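Local structure of protein stn1 (Schizosaccharomyces pombe, 3KF6) at residues Thr69-Asp72 against Met76-Arg79; Ser24-Ile29 against Ile50-Tyr55; Ala57-Tyr62 against Met97-Val102; Gly40-Phe45 against Met140-Asn145. The protein is required for telomere maintenance and binds single-stranded telomeric DNA, pairing with Ten1 in an Rpa2-Rpa3-like complex through the N-terminal OB-fold part that forms this chain. One frame throughout, in Å; residues are numbered along the deposited sequence.

Contact 1: residues Thr69-Asp72 against Met76-Arg79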
loop_
_atom_site.group_PDB
_atom_site.type_symbol
_atom_site.label_atom_id
_atom_site.label_comp_id
_atom_site.label_asym_id
_atom_site.label_seq_id
_atom_site.Cartn_x
_atom_site.Cartn_y
_atom_site.Cartn_z
ATOM N N THR A 69 2.562 -9.292 4.515
ATOM C CA THR A 69 1.845 -9.093 3.265
ATOM C C THR A 69 1.667 -7.581 3.167
ATOM O O THR A 69 1.116 -6.956 4.078
ATOM C CB THR A 69 0.470 -9.784 3.269
ATOM O OG1 THR A 69 0.652 -11.203 3.380
ATOM C CG2 THR A 69 -0.273 -9.489 1.970
ATOM N N VAL A 70 2.140 -6.999 2.067
ATOM C CA VAL A 70 2.081 -5.550 1.875
ATOM C C VAL A 70 1.178 -5.163 0.713
ATOM O O VAL A 70 1.179 -5.818 -0.329
ATOM C CB VAL A 70 3.503 -4.995 1.632
ATOM C CG1 VAL A 70 3.464 -3.477 1.440
ATOM C CG2 VAL A 70 4.403 -5.360 2.818
ATOM N N ASP A 71 0.414 -4.087 0.903
ATOM C CA ASP A 71 -0.504 -3.593 -0.117
ATOM C C ASP A 71 -0.151 -2.154 -0.475
ATOM O O ASP A 71 -0.096 -1.300 0.404
ATOM C CB ASP A 71 -1.941 -3.643 0.420
ATOM C CG ASP A 71 -2.972 -3.213 -0.609
ATOM O OD1 ASP A 71 -2.623 -3.137 -1.802
ATOM O OD2 ASP A 71 -4.140 -2.970 -0.227
ATOM N N ASP A 72 0.103 -1.888 -1.753
ATOM C CA ASP A 72 0.394 -0.521 -2.181
ATOM C C ASP A 72 -0.755 0.028 -3.041
ATOM O O ASP A 72 -0.606 1.043 -3.722
ATOM C CB ASP A 72 1.723 -0.458 -2.945
ATOM C CG ASP A 72 1.688 -1.221 -4.246
ATOM O OD1 ASP A 72 0.659 -1.872 -4.523
ATOM O OD2 ASP A 72 2.696 -1.173 -4.992
ATOM N N MET A 76 -2.647 -5.613 -6.451
ATOM C CA MET A 76 -2.093 -6.877 -5.980
ATOM C C MET A 76 -1.315 -6.628 -4.698
ATOM O O MET A 76 -0.834 -5.515 -4.471
ATOM C CB MET A 76 -1.138 -7.469 -7.025
ATOM C CG MET A 76 -1.814 -7.924 -8.305
ATOM S SD MET A 76 -2.779 -9.410 -8.027
ATOM C CE MET A 76 -1.522 -10.670 -8.326
ATOM N N VAL A 77 -1.214 -7.648 -3.851
ATOM C CA VAL A 77 -0.427 -7.520 -2.624
ATOM C C VAL A 77 0.821 -8.378 -2.816
ATOM O O VAL A 77 0.871 -9.225 -3.709
ATOM C CB VAL A 77 -1.182 -7.992 -1.356
ATOM C CG1 VAL A 77 -2.437 -7.151 -1.153
ATOM C CG2 VAL A 77 -1.521 -9.478 -1.460
ATOM N N LEU A 78 1.826 -8.158 -1.979
ATOM C CA LEU A 78 3.069 -8.903 -2.096
ATOM C C LEU A 78 3.524 -9.489 -0.766
ATOM O O LEU A 78 3.514 -8.809 0.257
ATOM C CB LEU A 78 4.164 -7.979 -2.640
ATOM C CG LEU A 78 5.542 -8.592 -2.913
ATOM C CD1 LEU A 78 5.444 -9.587 -4.056
ATOM C CD2 LEU A 78 6.537 -7.485 -3.257
ATOM N N ARG A 79 3.924 -10.758 -0.789
ATOM C CA ARG A 79 4.426 -11.406 0.411
ATOM C C ARG A 79 5.900 -11.034 0.522
ATOM O O ARG A 79 6.671 -11.252 -0.414
ATOM C CB ARG A 79 4.276 -12.927 0.303
ATOM C CG ARG A 79 2.922 -13.461 0.743
ATOM C CD ARG A 79 2.851 -14.970 0.503
ATOM N NE ARG A 79 1.757 -15.618 1.224
ATOM C CZ ARG A 79 1.780 -15.919 2.520
ATOM N NH1 ARG A 79 2.844 -15.633 3.259
ATOM N NH2 ARG A 79 0.737 -16.518 3.079
#

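Contact 2: residues Ser24-Ile29 against Ile50-Tyr55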
loop_
_atom_site.group_PDB
_atom_site.type_symbol
_atom_site.label_atom_id
_atom_site.label_comp_id
_atom_site.label_asym_id
_atom_site.label_seq_id
_atom_site.Cartn_x
_atom_site.Cartn_y
_atom_site.Cartn_z
ATOM N N SER A 24 1.844 -4.531 -8.387
ATOM C CA SER A 24 1.189 -5.141 -9.538
ATOM C C SER A 24 2.215 -5.409 -10.646
ATOM O O SER A 24 2.108 -6.399 -11.365
ATOM C CB SER A 24 0.076 -4.236 -10.064
ATOM O OG SER A 24 0.592 -2.994 -10.491
ATOM N N ASP A 25 3.209 -4.535 -10.778
ATOM C CA ASP A 25 4.232 -4.716 -11.807
ATOM C C ASP A 25 5.228 -5.797 -11.406
ATOM O O ASP A 25 5.788 -6.494 -12.262
ATOM C CB ASP A 25 4.960 -3.393 -12.089
ATOM C CG ASP A 25 4.071 -2.390 -12.807
ATOM O OD1 ASP A 25 3.325 -2.815 -13.717
ATOM O OD2 ASP A 25 4.120 -1.185 -12.476
ATOM N N VAL A 26 5.456 -5.942 -10.105
ATOM C CA VAL A 26 6.367 -6.978 -9.626
ATOM C C VAL A 26 5.794 -8.331 -10.058
ATOM O O VAL A 26 6.528 -9.207 -10.521
ATOM C CB VAL A 26 6.514 -6.917 -8.083
ATOM C CG1 VAL A 26 7.346 -8.092 -7.580
ATOM C CG2 VAL A 26 7.185 -5.615 -7.686
ATOM N N HIS A 27 4.478 -8.483 -9.933
ATOM C CA HIS A 27 3.805 -9.725 -10.320
ATOM C C HIS A 27 3.790 -9.946 -11.830
ATOM O O HIS A 27 3.352 -10.997 -12.302
ATOM C CB HIS A 27 2.366 -9.739 -9.789
ATOM C CG HIS A 27 2.262 -10.072 -8.332
ATOM N ND1 HIS A 27 2.408 -11.357 -7.851
ATOM C CD2 HIS A 27 2.043 -9.287 -7.250
ATOM C CE1 HIS A 27 2.285 -11.348 -6.535
ATOM N NE2 HIS A 27 2.063 -10.104 -6.145
ATOM N N LYS A 28 4.270 -8.962 -12.584
ATOM C CA LYS A 28 4.301 -9.072 -14.039
ATOM C C LYS A 28 5.693 -9.376 -14.581
ATOM O O LYS A 28 5.873 -9.554 -15.788
ATOM C CB LYS A 28 3.766 -7.787 -14.678
ATOM C CG LYS A 28 2.270 -7.605 -14.498
ATOM C CD LYS A 28 1.791 -6.302 -15.111
ATOM C CE LYS A 28 0.303 -6.104 -14.875
ATOM N NZ LYS A 28 -0.178 -4.787 -15.378
ATOM N N ILE A 29 6.679 -9.427 -13.694
ATOM C CA ILE A 29 8.044 -9.727 -14.107
ATOM C C ILE A 29 8.072 -11.161 -14.629
ATOM O O ILE A 29 7.489 -12.060 -14.026
ATOM C CB ILE A 29 9.035 -9.597 -12.932
ATOM C CG1 ILE A 29 9.089 -8.143 -12.450
ATOM C CG2 ILE A 29 10.430 -10.054 -13.366
ATOM C CD1 ILE A 29 9.892 -7.947 -11.176
ATOM N N ILE A 50 14.700 -4.970 -5.977
ATOM C CA ILE A 50 13.518 -4.110 -6.038
ATOM C C ILE A 50 13.170 -3.459 -4.702
ATOM O O ILE A 50 13.521 -3.969 -3.636
ATOM C CB ILE A 50 12.296 -4.945 -6.492
ATOM C CG1 ILE A 50 12.579 -5.571 -7.857
ATOM C CG2 ILE A 50 11.045 -4.082 -6.546
ATOM C CD1 ILE A 50 11.527 -6.554 -8.297
ATOM N N GLN A 51 12.466 -2.331 -4.773
ATOM C CA GLN A 51 12.022 -1.626 -3.576
ATOM C C GLN A 51 10.513 -1.418 -3.704
ATOM O O GLN A 51 10.025 -1.011 -4.762
ATOM C CB GLN A 51 12.702 -0.261 -3.465
ATOM C CG GLN A 51 12.383 0.484 -2.170
ATOM C CD GLN A 51 12.684 1.971 -2.265
ATOM O OE1 GLN A 51 12.015 2.703 -2.994
ATOM N NE2 GLN A 51 13.698 2.422 -1.533
ATOM N N ILE A 52 9.778 -1.710 -2.636
ATOM C CA ILE A 52 8.335 -1.512 -2.638
ATOM C C ILE A 52 7.938 -0.730 -1.392
ATOM O O ILE A 52 8.672 -0.709 -0.397
ATOM C CB ILE A 52 7.551 -2.863 -2.702
ATOM C CG1 ILE A 52 7.872 -3.753 -1.496
ATOM C CG2 ILE A 52 7.898 -3.601 -3.985
ATOM C CD1 ILE A 52 6.964 -3.537 -0.321
ATOM N N VAL A 53 6.791 -0.059 -1.464
ATOM C CA VAL A 53 6.300 0.733 -0.344
ATOM C C VAL A 53 4.796 0.546 -0.211
ATOM O O VAL A 53 4.056 0.726 -1.181
ATOM C CB VAL A 53 6.569 2.247 -0.553
ATOM C CG1 VAL A 53 5.926 3.039 0.576
ATOM C CG2 VAL A 53 8.067 2.523 -0.598
ATOM N N GLY A 54 4.341 0.202 0.988
ATOM C CA GLY A 54 2.916 0.001 1.189
ATOM C C GLY A 54 2.599 -0.279 2.641
ATOM O O GLY A 54 3.505 -0.303 3.473
ATOM N N TYR A 55 1.326 -0.482 2.963
ATOM C CA TYR A 55 0.963 -0.755 4.352
ATOM C C TYR A 55 0.873 -2.260 4.582
ATOM O O TYR A 55 0.650 -3.029 3.648
ATOM C CB TYR A 55 -0.369 -0.075 4.728
ATOM C CG TYR A 55 -1.608 -0.671 4.090
ATOM C CD1 TYR A 55 -2.076 -0.209 2.856
ATOM C CD2 TYR A 55 -2.290 -1.724 4.702
ATOM C CE1 TYR A 55 -3.196 -0.791 2.242
ATOM C CE2 TYR A 55 -3.409 -2.312 4.097
ATOM C CZ TYR A 55 -3.849 -1.842 2.868
ATOM O OH TYR A 55 -4.914 -2.461 2.250
#

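Contact 3: residues Ala57-Tyr62 against Met97-Val102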
loop_
_atom_site.group_PDB
_atom_site.type_symbol
_atom_site.label_atom_id
_atom_site.label_comp_id
_atom_site.label_asym_id
_atom_site.label_seq_id
_atom_site.Cartn_x
_atom_site.Cartn_y
_atom_site.Cartn_z
ATOM N N ALA A 57 -0.765 -5.544 5.483
ATOM C CA ALA A 57 -2.107 -6.098 5.496
ATOM C C ALA A 57 -2.178 -7.311 6.405
ATOM O O ALA A 57 -3.238 -7.630 6.948
ATOM C CB ALA A 57 -2.528 -6.483 4.083
ATOM N N ALA A 58 -1.050 -7.991 6.574
ATOM C CA ALA A 58 -1.038 -9.176 7.410
ATOM C C ALA A 58 0.362 -9.599 7.807
ATOM O O ALA A 58 1.347 -9.229 7.171
ATOM C CB ALA A 58 -1.734 -10.315 6.686
ATOM N N ILE A 59 0.434 -10.378 8.879
ATOM C CA ILE A 59 1.699 -10.892 9.371
ATOM C C ILE A 59 1.498 -12.379 9.634
ATOM O O ILE A 59 0.571 -12.775 10.342
ATOM C CB ILE A 59 2.123 -10.196 10.679
ATOM C CG1 ILE A 59 2.231 -8.688 10.446
ATOM C CG2 ILE A 59 3.456 -10.759 11.161
ATOM C CD1 ILE A 59 2.459 -7.882 11.709
ATOM N N ASP A 60 2.352 -13.198 9.036
ATOM C CA ASP A 60 2.280 -14.640 9.215
ATOM C C ASP A 60 3.625 -15.147 9.694
ATOM O O ASP A 60 4.669 -14.733 9.199
ATOM C CB ASP A 60 1.908 -15.324 7.902
ATOM C CG ASP A 60 0.470 -15.068 7.501
ATOM O OD1 ASP A 60 -0.439 -15.635 8.145
ATOM O OD2 ASP A 60 0.247 -14.293 6.549
ATOM N N ILE A 61 3.599 -16.045 10.670
ATOM C CA ILE A 61 4.832 -16.595 11.202
ATOM C C ILE A 61 5.025 -18.009 10.679
ATOM O O ILE A 61 4.102 -18.820 10.698
ATOM C CB ILE A 61 4.818 -16.623 12.753
ATOM C CG1 ILE A 61 4.784 -15.195 13.308
ATOM C CG2 ILE A 61 6.056 -17.336 13.270
ATOM C CD1 ILE A 61 3.489 -14.448 13.059
ATOM N N TYR A 62 6.225 -18.285 10.184
ATOM C CA TYR A 62 6.557 -19.601 9.665
ATOM C C TYR A 62 7.790 -20.101 10.392
ATOM O O TYR A 62 8.352 -19.406 11.241
ATOM C CB TYR A 62 6.852 -19.549 8.164
ATOM C CG TYR A 62 5.646 -19.329 7.283
ATOM C CD1 TYR A 62 4.976 -18.106 7.270
ATOM C CD2 TYR A 62 5.180 -20.345 6.449
ATOM C CE1 TYR A 62 3.871 -17.900 6.445
ATOM C CE2 TYR A 62 4.078 -20.149 5.620
ATOM C CZ TYR A 62 3.429 -18.925 5.622
ATOM O OH TYR A 62 2.347 -18.726 4.795
ATOM N N MET A 97 6.054 -4.899 13.957
ATOM C CA MET A 97 5.138 -4.063 13.187
ATOM C C MET A 97 3.688 -4.484 13.428
ATOM O O MET A 97 3.417 -5.583 13.908
ATOM C CB MET A 97 5.452 -4.178 11.690
ATOM C CG MET A 97 6.808 -3.620 11.268
ATOM S SD MET A 97 6.910 -1.816 11.330
ATOM C CE MET A 97 7.723 -1.570 12.910
ATOM N N SER A 98 2.756 -3.603 13.082
ATOM C CA SER A 98 1.335 -3.890 13.246
ATOM C C SER A 98 0.643 -3.639 11.916
ATOM O O SER A 98 1.106 -2.827 11.117
ATOM C CB SER A 98 0.713 -2.962 14.294
ATOM O OG SER A 98 1.360 -3.082 15.547
ATOM N N PRO A 99 -0.470 -4.341 11.658
ATOM C CA PRO A 99 -1.187 -4.131 10.398
ATOM C C PRO A 99 -1.546 -2.650 10.307
ATOM O O PRO A 99 -1.987 -2.047 11.294
ATOM C CB PRO A 99 -2.422 -5.012 10.554
ATOM C CG PRO A 99 -1.905 -6.152 11.387
ATOM C CD PRO A 99 -1.086 -5.426 12.440
ATOM N N GLY A 100 -1.345 -2.063 9.133
ATOM C CA GLY A 100 -1.638 -0.651 8.967
ATOM C C GLY A 100 -0.359 0.167 8.904
ATOM O O GLY A 100 -0.345 1.267 8.357
ATOM N N ASN A 101 0.726 -0.354 9.474
ATOM C CA ASN A 101 1.993 0.368 9.424
ATOM C C ASN A 101 2.468 0.390 7.977
ATOM O O ASN A 101 2.237 -0.564 7.229
ATOM C CB ASN A 101 3.062 -0.324 10.273
ATOM C CG ASN A 101 2.794 -0.219 11.755
ATOM O OD1 ASN A 101 1.864 0.456 12.188
ATOM N ND2 ASN A 101 3.627 -0.891 12.551
ATOM N N VAL A 102 3.124 1.476 7.585
ATOM C CA VAL A 102 3.644 1.602 6.228
ATOM C C VAL A 102 5.131 1.289 6.255
ATOM O O VAL A 102 5.855 1.777 7.123
ATOM C CB VAL A 102 3.422 3.032 5.673
ATOM C CG1 VAL A 102 4.028 3.169 4.268
ATOM C CG2 VAL A 102 1.936 3.327 5.626
#

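Contact 4: residues Gly40-Phe45 against Met140-Asn145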
loop_
_atom_site.group_PDB
_atom_site.type_symbol
_atom_site.label_atom_id
_atom_site.label_comp_id
_atom_site.label_asym_id
_atom_site.label_seq_id
_atom_site.Cartn_x
_atom_site.Cartn_y
_atom_site.Cartn_z
ATOM N N GLY A 40 15.004 -11.588 -13.350
ATOM C CA GLY A 40 13.756 -11.672 -14.080
ATOM C C GLY A 40 13.780 -10.554 -15.105
ATOM O O GLY A 40 14.760 -9.813 -15.182
ATOM N N PHE A 41 12.723 -10.424 -15.896
ATOM C CA PHE A 41 12.683 -9.369 -16.897
ATOM C C PHE A 41 11.393 -8.565 -16.879
ATOM O O PHE A 41 10.296 -9.119 -16.861
ATOM C CB PHE A 41 12.917 -9.949 -18.293
ATOM C CG PHE A 41 14.281 -10.550 -18.471
ATOM C CD1 PHE A 41 14.566 -11.815 -17.966
ATOM C CD2 PHE A 41 15.290 -9.840 -19.109
ATOM C CE1 PHE A 41 15.843 -12.363 -18.093
ATOM C CE2 PHE A 41 16.570 -10.380 -19.242
ATOM C CZ PHE A 41 16.845 -11.641 -18.732
ATOM N N TRP A 42 11.545 -7.244 -16.877
ATOM C CA TRP A 42 10.413 -6.328 -16.872
ATOM C C TRP A 42 10.593 -5.390 -18.060
ATOM O O TRP A 42 11.543 -4.613 -18.106
ATOM C CB TRP A 42 10.379 -5.543 -15.554
ATOM C CG TRP A 42 9.184 -4.636 -15.406
ATOM C CD1 TRP A 42 7.903 -4.898 -15.800
ATOM C CD2 TRP A 42 9.160 -3.338 -14.799
ATOM N NE1 TRP A 42 7.081 -3.840 -15.477
ATOM C CE2 TRP A 42 7.827 -2.870 -14.861
ATOM C CE3 TRP A 42 10.134 -2.524 -14.206
ATOM C CZ2 TRP A 42 7.444 -1.624 -14.353
ATOM C CZ3 TRP A 42 9.753 -1.283 -13.700
ATOM C CH2 TRP A 42 8.418 -0.848 -13.778
ATOM N N MET A 43 9.681 -5.482 -19.023
ATOM C CA MET A 43 9.743 -4.668 -20.231
ATOM C C MET A 43 11.057 -4.921 -20.965
ATOM O O MET A 43 11.579 -4.039 -21.646
ATOM C CB MET A 43 9.617 -3.179 -19.892
ATOM C CG MET A 43 8.278 -2.790 -19.293
ATOM S SD MET A 43 8.062 -0.998 -19.207
ATOM C CE MET A 43 8.919 -0.626 -17.682
ATOM N N GLY A 44 11.583 -6.135 -20.816
ATOM C CA GLY A 44 12.827 -6.498 -21.473
ATOM C C GLY A 44 14.063 -6.191 -20.651
ATOM O O GLY A 44 15.173 -6.583 -21.012
ATOM N N PHE A 45 13.873 -5.491 -19.539
ATOM C CA PHE A 45 14.981 -5.121 -18.667
ATOM C C PHE A 45 15.214 -6.166 -17.580
ATOM O O PHE A 45 14.266 -6.669 -16.981
ATOM C CB PHE A 45 14.693 -3.767 -18.018
ATOM C CG PHE A 45 14.543 -2.638 -19.005
ATOM C CD1 PHE A 45 13.640 -1.608 -18.767
ATOM C CD2 PHE A 45 15.318 -2.596 -20.161
ATOM C CE1 PHE A 45 13.509 -0.550 -19.667
ATOM C CE2 PHE A 45 15.195 -1.544 -21.066
ATOM C CZ PHE A 45 14.289 -0.520 -20.818
ATOM N N MET A 140 5.923 6.160 -10.453
ATOM C CA MET A 140 5.289 6.497 -11.718
ATOM C C MET A 140 6.320 7.095 -12.676
ATOM O O MET A 140 6.296 6.815 -13.876
ATOM C CB MET A 140 4.118 7.459 -11.491
ATOM C CG MET A 140 2.922 6.783 -10.830
ATOM S SD MET A 140 1.484 7.871 -10.621
ATOM C CE MET A 140 2.009 8.799 -9.174
ATOM N N ARG A 141 7.237 7.891 -12.141
ATOM C CA ARG A 141 8.272 8.507 -12.963
ATOM C C ARG A 141 9.224 7.437 -13.493
ATOM O O ARG A 141 9.595 7.449 -14.668
ATOM C CB ARG A 141 9.052 9.542 -12.148
ATOM C CG ARG A 141 10.052 10.343 -12.972
ATOM C CD ARG A 141 10.805 11.356 -12.121
ATOM N NE ARG A 141 11.698 12.179 -12.931
ATOM C CZ ARG A 141 12.509 13.113 -12.442
ATOM N NH1 ARG A 141 12.544 13.349 -11.137
ATOM N NH2 ARG A 141 13.282 13.815 -13.260
ATOM N N TYR A 142 9.612 6.509 -12.623
ATOM C CA TYR A 142 10.521 5.436 -13.009
ATOM C C TYR A 142 9.902 4.566 -14.098
ATOM O O TYR A 142 10.549 4.254 -15.101
ATOM C CB TYR A 142 10.863 4.581 -11.786
ATOM C CG TYR A 142 12.011 3.622 -12.003
ATOM C CD1 TYR A 142 11.785 2.260 -12.177
ATOM C CD2 TYR A 142 13.328 4.081 -12.033
ATOM C CE1 TYR A 142 12.844 1.372 -12.373
ATOM C CE2 TYR A 142 14.391 3.204 -12.229
ATOM C CZ TYR A 142 14.140 1.853 -12.397
ATOM O OH TYR A 142 15.193 0.990 -12.586
ATOM N N LYS A 143 8.645 4.177 -13.907
ATOM C CA LYS A 143 7.961 3.342 -14.887
ATOM C C LYS A 143 7.826 4.047 -16.235
ATOM O O LYS A 143 7.982 3.428 -17.286
ATOM C CB LYS A 143 6.574 2.942 -14.379
ATOM C CG LYS A 143 5.814 2.028 -15.330
ATOM C CD LYS A 143 4.568 1.470 -14.659
ATOM C CE LYS A 143 3.911 0.381 -15.497
ATOM N NZ LYS A 143 2.698 -0.160 -14.821
ATOM N N LYS A 144 7.528 5.341 -16.208
ATOM C CA LYS A 144 7.376 6.087 -17.453
ATOM C C LYS A 144 8.691 6.140 -18.220
ATOM O O LYS A 144 8.712 5.948 -19.438
ATOM C CB LYS A 144 6.856 7.495 -17.170
ATOM C CG LYS A 144 5.389 7.508 -16.772
ATOM C CD LYS A 144 4.914 8.891 -16.353
ATOM C CE LYS A 144 3.444 8.848 -15.954
ATOM N NZ LYS A 144 2.990 10.122 -15.337
ATOM N N ASN A 145 9.788 6.378 -17.511
ATOM C CA ASN A 145 11.091 6.438 -18.161
ATOM C C ASN A 145 11.507 5.087 -18.736
ATOM O O ASN A 145 11.990 5.013 -19.867
ATOM C CB ASN A 145 12.157 6.948 -17.191
ATOM C CG ASN A 145 12.085 8.450 -16.993
ATOM O OD1 ASN A 145 11.878 9.199 -17.949
ATOM N ND2 ASN A 145 12.266 8.900 -15.759
#

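Contact 1: residues Thr69-Asp72 against Met76-Arg79
Thr-69 lays its CG2 methyl obliquely across Val-77, meeting that residue's CG2 at 3.7 Å on the outward-facing side of a beta hairpin in the OB fold. The hairpin joins strand 65-71 to strand 77-83, and the short segments run antiparallel with an angle of 155° between their directions. Its hydrogen-bonded pair is Val-70 with Leu-78. Val-70 N donates to Leu-78 O at 2.9 Å, and Leu-78 N returns the bond to Val-70 O over the same length. Both of these side chains lie on the face away from Thr-69, where Ile-52 packs on Val-70 and Ile-23 and His-27 close over Leu-78.

On the Thr-69 face the rotamer decides which branch does what. With OG1 anti to the carbonyl carbon (chi1 -64°), the methyl is left for Val-77 while the hydroxyl oxygen passes Arg-79 CG at 4.1 Å. Further along, CG1 of Val-77 slants past the CB of Asp-71 at 3.9 Å. The Asp-71 carboxylate serves both chains: OD1 bonds to Ser-6 OG of Ten1 and takes the N-H of Cys-73, while OD2 bonds to the backbone N of Ala-7 of Ten1 and, weakly, to Tyr-55 OH. This face of the hairpin therefore takes part in the Stn1-Ten1 interface, and Ser-4 of Ten1 also packs on Val-77. OD1 of Asp-72 bonds to Ser-74 OG in the connecting loop and OD2 to Ile-23 N at the start of helix 23-26. Between the strands, the CA of Val-77 also comes within 3.3 Å of Val-70 O, a bent C-H...O contact.

Contact 2: residues Ser24-Ile29 against Ile50-Tyr55
Ile-29 and Ile-50 reach for each other tip to tip, their CD1 methyls 3.6 Å apart. Each has CG1 anti to its own carbonyl carbon (chi1 -64° and -58°) and an extended outer bond, and these matching conformations send both delta methyls out to full length across the gap. Val-26, buried like its partners, comes in more broadly. Its CG2 meets the CG2 branches of two residues on the same side of the strand, Ile-50 at 4.3 Å and Ile-52 also at 4.3 Å, so one valine methyl rests against two neighbouring isoleucines. In Ile-52 the gamma branch does the touching, while the end of the side chain leads away.

The strand is 49-62, the long first strand of the OB barrel, and Val-26 and Ile-29 help to cover its inward-facing side chains from the end of the short helix 23-26 and the type I turn from Val-26 to Ile-29 that overlaps it. Ile-29 N closes this turn by donating to Val-26 O at 3.2 Å, and both apolar residues come round to the strand. On the far side of the strand Val-53 lies against helix 130-153, while Ile-50 and Ile-52 also touch Ile-109 and Val-105 of strand 102-110.

Contact 3: residues Ala57-Tyr62 against Met97-Val102
Ile-59 pushes its CD1 methyl up to the carbonyl oxygen of Met-97, 3.3 Å away, where strand 49-62 of the OB fold passes the loop between helix 88-94 and strand 102-110. The isoleucine reaches that far because CG1 stands anti to its carbonyl carbon (chi1 -58°) and the chain continues extended to CD1 (chi2 172°). The same methyl then lies 4.4 Å from CD of the Pro-99 ring and equally far from the CA of Ser-98. The single methyl thus lies against three consecutive residues of the loop, all on one side of it, in a surface contact that involves no hydrogen bond between the two segments.

The loop contains a type II beta turn from Ser-98 to Asn-101, closed by Asn-101 N donating to Ser-98 O at 3.0 Å. Gly-100 takes the third position with a positive phi of 106°, where a side chain would press on the preceding carbonyl oxygen. Backbone hydrogen bonds from Gly-100 and Asn-101 to Ile-56 also tie the turn to strand 49-62. Met-97 starts toward the strand, but its end leads away and packs on Ile-56 and Glu-125.

On the strand side, Ala-57 and Ala-58 both face Thr-69, forming a classic beta bulge just before Ile-59, whose side chain also touches Leu-68. Ten1 borders the loop: NH2 of its Arg-84 hydrogen-bonds both to Asn-101 OD1 and to Pro-99 O.

Contact 4: residues Gly40-Phe45 against Met140-Asn145
This is a mainly apolar, partly buried packing of a small beta hairpin, strands 40-42 and 45-47, on the long C-terminal helix 130-153 that flanks the OB barrel. Trp-42 carries it. With CG anti to the backbone N (chi1 -176°), its indole extends toward the helix, where its six-membered ring meets two residues. CZ3 meets CE1 of Tyr-142 at 4.3 Å, edge against edge, with neither ring lying over the other's face. CZ2 lies 4.1 Å from CG of Lys-143, whose extended chain crosses the indole at about a right angle.

Met-43 bends back to set its CE 3.7 Å above the Trp-42 ring plane, over the ring centre, and the same methyl approaches the backbone O of Lys-143 at 4.2 Å. The hairpin closes in a type I' turn with Met-43 and Gly-44 at its two corners and Trp-42 and Phe-45 paired by backbone bonds in both directions. Leu-146, about one turn on from Tyr-142 and Lys-143, also touches Trp-42, Met-43 and Phe-45.

The polar ends lead elsewhere: Tyr-142 OH bonds to Asn-19 OD1, while Lys-143 NZ forms salt bridges with Asp-25 and with the terminal carboxylate of Asp-105 of Ten1. The aliphatic chain of Lys-143 therefore packs on the indole while its ammonium is probably held charged between two carboxylates, one of them from the partner subunit.

Contacts 1, 2 and 3 belong to the OB barrel, and each has at least one segment in its sheet: contacts 2 and 3 both use strand 49-62, and contact 1 pairs the neighbouring strand 65-71 with strand 77-83. Contact 1 has its centre about 8 Å from that of contact 2 and about 10 Å from that of contact 3. Along the chain contact 1 is nested within the loop closed by contact 3, and both lie within that of contact 4, whereas contacts 2 and 4 alternate. Contacts 3 and 4, centres about 28 Å apart, sit on opposite sides of the chain's centre. Ten1 reaches contacts 1, 3 and 4 directly and, near contact 2, packs on Tyr-55, so its interface spans barrel and C-terminal helix alike.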